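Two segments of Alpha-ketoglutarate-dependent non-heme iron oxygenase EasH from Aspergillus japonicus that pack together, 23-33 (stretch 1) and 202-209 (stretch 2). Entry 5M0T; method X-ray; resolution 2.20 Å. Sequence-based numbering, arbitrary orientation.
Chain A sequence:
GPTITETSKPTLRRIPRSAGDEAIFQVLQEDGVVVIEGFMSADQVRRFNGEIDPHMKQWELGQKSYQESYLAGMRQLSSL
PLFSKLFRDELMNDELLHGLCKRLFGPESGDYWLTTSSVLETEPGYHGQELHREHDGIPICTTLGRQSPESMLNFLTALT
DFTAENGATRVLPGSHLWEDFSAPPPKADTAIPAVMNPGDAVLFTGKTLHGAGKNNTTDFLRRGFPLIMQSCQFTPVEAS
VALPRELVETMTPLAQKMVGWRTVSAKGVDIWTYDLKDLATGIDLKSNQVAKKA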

ATOM      1  N   ALA A  23      27.587  -0.348   9.933  1.00 39.88           N
ATOM      2  CA  ALA A  23      28.251  -1.642   9.967  1.00 40.61           C
ATOM      3  C   ALA A  23      27.260  -2.779   9.775  1.00 38.60           C
ATOM      4  O   ALA A  23      27.543  -3.722   9.067  1.00 40.07           O
ATOM      5  CB  ALA A  23      29.008  -1.804  11.270  1.00 41.93           C
ATOM      6  N   ILE A  24      26.088  -2.668  10.384  1.00 38.60           N
ATOM      7  CA  ILE A  24      25.042  -3.687  10.248  1.00 38.19           C
ATOM      8  C   ILE A  24      24.471  -3.693   8.827  1.00 38.19           C
ATOM      9  O   ILE A  24      24.243  -4.778   8.240  1.00 34.32           O
ATOM     10  CB  ILE A  24      23.930  -3.491  11.305  1.00 38.94           C
ATOM     11  CG1 ILE A  24      24.521  -3.743  12.696  1.00 43.19           C
ATOM     12  CG2 ILE A  24      22.753  -4.435  11.053  1.00 38.01           C
ATOM     13  CD1 ILE A  24      23.672  -3.293  13.851  1.00 44.77           C
ATOM     14  N   PHE A  25      24.265  -2.498   8.267  1.00 36.45           N
ATOM     15  CA  PHE A  25      23.762  -2.389   6.912  1.00 37.73           C
ATOM     16  C   PHE A  25      24.696  -2.996   5.875  1.00 40.08           C
ATOM     17  O   PHE A  25      24.222  -3.564   4.885  1.00 40.09           O
ATOM     18  CB  PHE A  25      23.423  -0.953   6.519  1.00 37.76           C
ATOM     19  CG  PHE A  25      22.703  -0.864   5.188  1.00 37.04           C
ATOM     20  CD1 PHE A  25      21.411  -1.384   5.059  1.00 35.00           C
ATOM     21  CD2 PHE A  25      23.317  -0.305   4.072  1.00 36.48           C
ATOM     22  CE1 PHE A  25      20.744  -1.331   3.849  1.00 35.84           C
ATOM     23  CE2 PHE A  25      22.658  -0.244   2.861  1.00 37.07           C
ATOM     24  CZ  PHE A  25      21.368  -0.766   2.740  1.00 37.94           C
ATOM     25  N   GLN A  26      26.001  -2.894   6.109  1.00 39.78           N
ATOM     26  CA  GLN A  26      26.991  -3.437   5.186  1.00 42.80           C
ATOM     27  C   GLN A  26      26.911  -4.972   5.089  1.00 40.34           C
ATOM     28  O   GLN A  26      26.902  -5.509   3.988  1.00 37.32           O
ATOM     29  CB  GLN A  26      28.387  -3.000   5.592  1.00 44.17           C
ATOM     30  CG  GLN A  26      29.449  -3.295   4.563  1.00 52.76           C
ATOM     31  CD  GLN A  26      30.834  -2.818   5.005  1.00 58.93           C
ATOM     32  OE1 GLN A  26      30.994  -1.735   5.572  1.00 60.49           O
ATOM     33  NE2 GLN A  26      31.843  -3.634   4.734  1.00 61.76           N
ATOM     34  N   VAL A  27      26.847  -5.655   6.235  1.00 37.81           N
ATOM     35  CA  VAL A  27      26.690  -7.113   6.244  1.00 39.11           C
ATOM     36  C   VAL A  27      25.357  -7.519   5.583  1.00 39.22           C
ATOM     37  O   VAL A  27      25.294  -8.512   4.865  1.00 39.55           O
ATOM     38  CB  VAL A  27      26.781  -7.722   7.669  1.00 39.57           C
ATOM     39  CG1 VAL A  27      26.599  -9.241   7.614  1.00 39.97           C
ATOM     40  CG2 VAL A  27      28.118  -7.390   8.314  1.00 39.58           C
ATOM     41  N   LEU A  28      24.309  -6.733   5.822  1.00 37.72           N
ATOM     42  CA  LEU A  28      22.998  -6.959   5.213  1.00 35.09           C
ATOM     43  C   LEU A  28      23.049  -6.883   3.680  1.00 35.49           C
ATOM     44  O   LEU A  28      22.472  -7.724   3.009  1.00 39.28           O
ATOM     45  CB  LEU A  28      21.970  -5.964   5.769  1.00 34.57           C
ATOM     46  CG  LEU A  28      20.509  -6.207   5.420  1.00 37.03           C
ATOM     47  CD1 LEU A  28      20.022  -7.491   6.071  1.00 41.84           C
ATOM     48  CD2 LEU A  28      19.636  -5.033   5.843  1.00 38.60           C
ATOM     49  N   GLN A  29      23.742  -5.888   3.132  1.00 36.06           N
ATOM     50  CA  GLN A  29      23.965  -5.790   1.682  1.00 35.89           C
ATOM     51  C   GLN A  29      24.747  -6.967   1.104  1.00 36.52           C
ATOM     52  O   GLN A  29      24.418  -7.475   0.034  1.00 35.62           O
ATOM     53  CB  GLN A  29      24.763  -4.537   1.335  1.00 37.99           C
ATOM     54  CG  GLN A  29      24.011  -3.249   1.474  1.00 40.03           C
ATOM     55  CD  GLN A  29      24.869  -2.052   1.073  1.00 44.47           C
ATOM     56  OE1 GLN A  29      25.990  -1.886   1.547  1.00 49.08           O
ATOM     57  NE2 GLN A  29      24.340  -1.214   0.195  1.00 46.85           N
ATOM     58  N   GLU A  30      25.813  -7.357   1.796  1.00 35.83           N
ATOM     59  CA  GLU A  30      26.684  -8.422   1.330  1.00 37.48           C
ATOM     60  C   GLU A  30      26.042  -9.818   1.466  1.00 36.26           C
ATOM     61  O   GLU A  30      26.193 -10.642   0.570  1.00 36.24           O
ATOM     62  CB  GLU A  30      28.025  -8.362   2.068  1.00 39.66           C
ATOM     63  CG  GLU A  30      28.814  -7.104   1.713  1.00 43.78           C
ATOM     64  CD  GLU A  30      30.023  -6.822   2.610  1.00 47.75           C
ATOM     65  OE1 GLU A  30      30.226  -7.510   3.635  1.00 51.06           O
ATOM     66  OE2 GLU A  30      30.780  -5.881   2.284  1.00 52.99           O
ATOM     67  N   ASP A  31      25.354 -10.067   2.582  1.00 34.98           N
ATOM     68  CA  ASP A  31      24.870 -11.411   2.958  1.00 35.32           C
ATOM     69  C   ASP A  31      23.345 -11.588   2.916  1.00 33.92           C
ATOM     70  O   ASP A  31      22.867 -12.714   2.860  1.00 32.18           O
ATOM     71  CB  ASP A  31      25.357 -11.766   4.366  1.00 34.81           C
ATOM     72  CG  ASP A  31      26.877 -11.978   4.451  1.00 38.04           C
ATOM     73  OD1 ASP A  31      27.615 -11.722   3.480  1.00 41.37           O
ATOM     74  OD2 ASP A  31      27.347 -12.407   5.521  1.00 39.24           O
ATOM     75  N   GLY A  32      22.597 -10.485   2.957  1.00 33.06           N
ATOM     76  CA  GLY A  32      21.136 -10.524   3.002  1.00 33.76           C
ATOM     77  C   GLY A  32      20.537 -10.839   4.356  1.00 34.86           C
ATOM     78  O   GLY A  32      19.311 -10.837   4.513  1.00 37.24           O
ATOM     79  N   VAL A  33      21.397 -11.083   5.342  1.00 32.48           N
ATOM     80  CA  VAL A  33      20.979 -11.529   6.647  1.00 30.82           C
ATOM     81  C   VAL A  33      22.151 -11.345   7.602  1.00 30.58           C
ATOM     82  O   VAL A  33      23.302 -11.611   7.233  1.00 33.22           O
ATOM     83  CB  VAL A  33      20.474 -13.006   6.618  1.00 32.60           C
ATOM     84  CG1 VAL A  33      21.550 -13.973   6.121  1.00 32.98           C
ATOM     85  CG2 VAL A  33      19.968 -13.436   7.988  1.00 31.54           C
ATOM     86  N   VAL A 202      17.581 -11.841  14.435  1.00 34.14           N
ATOM     87  CA  VAL A 202      18.111 -12.127  13.110  1.00 33.70           C
ATOM     88  C   VAL A 202      17.430 -11.138  12.149  1.00 33.53           C
ATOM     89  O   VAL A 202      16.204 -11.014  12.135  1.00 31.69           O
ATOM     90  CB  VAL A 202      18.013 -13.624  12.707  1.00 34.39           C
ATOM     91  CG1 VAL A 202      16.575 -14.113  12.521  1.00 33.97           C
ATOM     92  CG2 VAL A 202      18.800 -13.872  11.426  1.00 34.39           C
ATOM     93  N   LEU A 203      18.251 -10.403  11.393  1.00 33.61           N
ATOM     94  CA  LEU A 203      17.795  -9.342  10.494  1.00 34.49           C
ATOM     95  C   LEU A 203      17.968  -9.796   9.046  1.00 36.50           C
ATOM     96  O   LEU A 203      19.083 -10.127   8.656  1.00 39.78           O
ATOM     97  CB  LEU A 203      18.630  -8.078  10.715  1.00 36.87           C
ATOM     98  CG  LEU A 203      18.172  -6.855   9.928  1.00 38.49           C
ATOM     99  CD1 LEU A 203      16.868  -6.324  10.495  1.00 40.09           C
ATOM    100  CD2 LEU A 203      19.245  -5.776   9.896  1.00 41.60           C
ATOM    101  N   PHE A 204      16.886  -9.808   8.258  1.00 35.10           N
ATOM    102  CA  PHE A 204      16.968 -10.170   6.838  1.00 33.07           C
ATOM    103  C   PHE A 204      16.008  -9.365   5.965  1.00 31.90           C
ATOM    104  O   PHE A 204      14.959  -8.926   6.423  1.00 30.18           O
ATOM    105  CB  PHE A 204      16.793 -11.675   6.628  1.00 34.67           C
ATOM    106  CG  PHE A 204      15.553 -12.256   7.255  1.00 35.02           C
ATOM    107  CD1 PHE A 204      14.354 -12.307   6.547  1.00 35.84           C
ATOM    108  CD2 PHE A 204      15.583 -12.775   8.545  1.00 36.14           C
ATOM    109  CE1 PHE A 204      13.211 -12.848   7.123  1.00 34.74           C
ATOM    110  CE2 PHE A 204      14.433 -13.325   9.124  1.00 36.97           C
ATOM    111  CZ  PHE A 204      13.254 -13.367   8.413  1.00 34.82           C
ATOM    112  N   THR A 205      16.401  -9.141   4.711  1.00 31.10           N
ATOM    113  CA  THR A 205      15.545  -8.472   3.750  1.00 30.60           C
ATOM    114  C   THR A 205      14.491  -9.437   3.232  1.00 31.69           C
ATOM    115  O   THR A 205      14.606 -10.641   3.418  1.00 32.75           O
ATOM    116  CB  THR A 205      16.317  -7.978   2.515  1.00 31.97           C
ATOM    117  OG1 THR A 205      16.706  -9.099   1.702  1.00 29.72           O
ATOM    118  CG2 THR A 205      17.551  -7.098   2.936  1.00 32.08           C
ATOM    119  N   GLY A 206      13.505  -8.901   2.522  1.00 30.33           N
ATOM    120  CA  GLY A 206      12.470  -9.701   1.890  1.00 30.67           C
ATOM    121  C   GLY A 206      12.958 -10.535   0.716  1.00 31.22           C
ATOM    122  O   GLY A 206      12.159 -11.242   0.122  1.00 31.61           O
ATOM    123  N   LYS A 207      14.246 -10.435   0.370  1.00 29.44           N
ATOM    124  CA  LYS A 207      14.833 -11.163  -0.733  1.00 28.77           C
ATOM    125  C   LYS A 207      15.635 -12.368  -0.297  1.00 28.29           C
ATOM    126  O   LYS A 207      16.106 -13.099  -1.131  1.00 28.24           O
ATOM    127  CB  LYS A 207      15.712 -10.219  -1.545  1.00 29.12           C
ATOM    128  CG  LYS A 207      14.904  -9.103  -2.164  1.00 29.64           C
ATOM    129  CD  LYS A 207      15.784  -8.117  -2.896  1.00 29.79           C
ATOM    130  CE  LYS A 207      15.812  -8.335  -4.365  1.00 31.13           C
ATOM    131  NZ  LYS A 207      16.396  -7.149  -5.040  1.00 31.84           N
ATOM    132  N   THR A 208      15.766 -12.583   1.005  1.00 28.05           N
ATOM    133  CA  THR A 208      16.594 -13.642   1.542  1.00 27.99           C
ATOM    134  C   THR A 208      15.734 -14.842   1.935  1.00 28.77           C
ATOM    135  O   THR A 208      14.740 -14.692   2.654  1.00 28.64           O
ATOM    136  CB  THR A 208      17.372 -13.121   2.758  1.00 28.49           C
ATOM    137  OG1 THR A 208      18.185 -11.994   2.357  1.00 29.22           O
ATOM    138  CG2 THR A 208      18.249 -14.197   3.367  1.00 28.75           C
ATOM    139  N   LEU A 209      16.136 -16.027   1.461  1.00 28.92           N
ATOM    140  CA  LEU A 209      15.450 -17.281   1.762  1.00 29.50           C
ATOM    141  C   LEU A 209      15.604 -17.625   3.231  1.00 29.63           C
ATOM    142  O   LEU A 209      16.703 -17.601   3.761  1.00 30.83           O
ATOM    143  CB  LEU A 209      15.981 -18.450   0.924  1.00 29.59           C
ATOM    144  CG  LEU A 209      15.534 -18.487  -0.536  1.00 30.51           C
ATOM    145  CD1 LEU A 209      16.391 -19.466  -1.328  1.00 31.71           C
ATOM    146  CD2 LEU A 209      14.046 -18.838  -0.671  1.00 30.58           C
TER

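A helix followed by a single glycine and then an extended residue can press its last turns on a neighbouring strand and then pair with it. Here helix 23-31 approaches strand 202-205 to 9.0 Å between axes, at 53° between their N-to-C directions, and one i, i+4 pair, Ile24 and Leu28, points its CA-to-CB bonds toward the strand. The bump that meets them is Leu203. Its CB leaves sideways, but chi1 t and chi2 p bring the end of the side chain nearer, so that Leu203 CD2 lies 3.9 Å from Ile24 CG2 and 4.1 Å from Leu28 CD2. Leu28, also t and p, spreads further along the strand: its CD1 sits 3.8 Å from Leu203 O, and its CG 4.0 Å from Thr205 CG2, the methyl by which a polar residue joins the apolar packing.

Gly32 N still closes the last helical turn on Leu28 O at 2.8 Å, yet positive phi swings the chain out of the helix. Its bare CA leaves room for the hydroxyl of Thr208; an ideal CB here would stand 2.5 Å from Thr208 OG1, a clash. Thr208 OG1 donates to Gly32 O at 2.7 Å, and Thr205 N adds a weak hydrogen bond to Gly32 O at 3.4 Å. The type I turn from Thr205 to Thr208 brings both donors to this one buried carbonyl, and Lys207 N donates to Thr205 OG1 at 3.1 Å within it.

Val33 then pairs antiparallel with Phe204, a non-hydrogen-bonded bridge whose CA atoms are 4.2 Å apart; Val33 CA makes a CH...O contact of 3.1 Å to Leu203 O. Both side chains share a sheet face, where Val33 CG2 packs 3.7 Å from Val202 CG2 and 3.9 Å from Phe204 CB. Compact, beta-branched valine suits this buried, extended site.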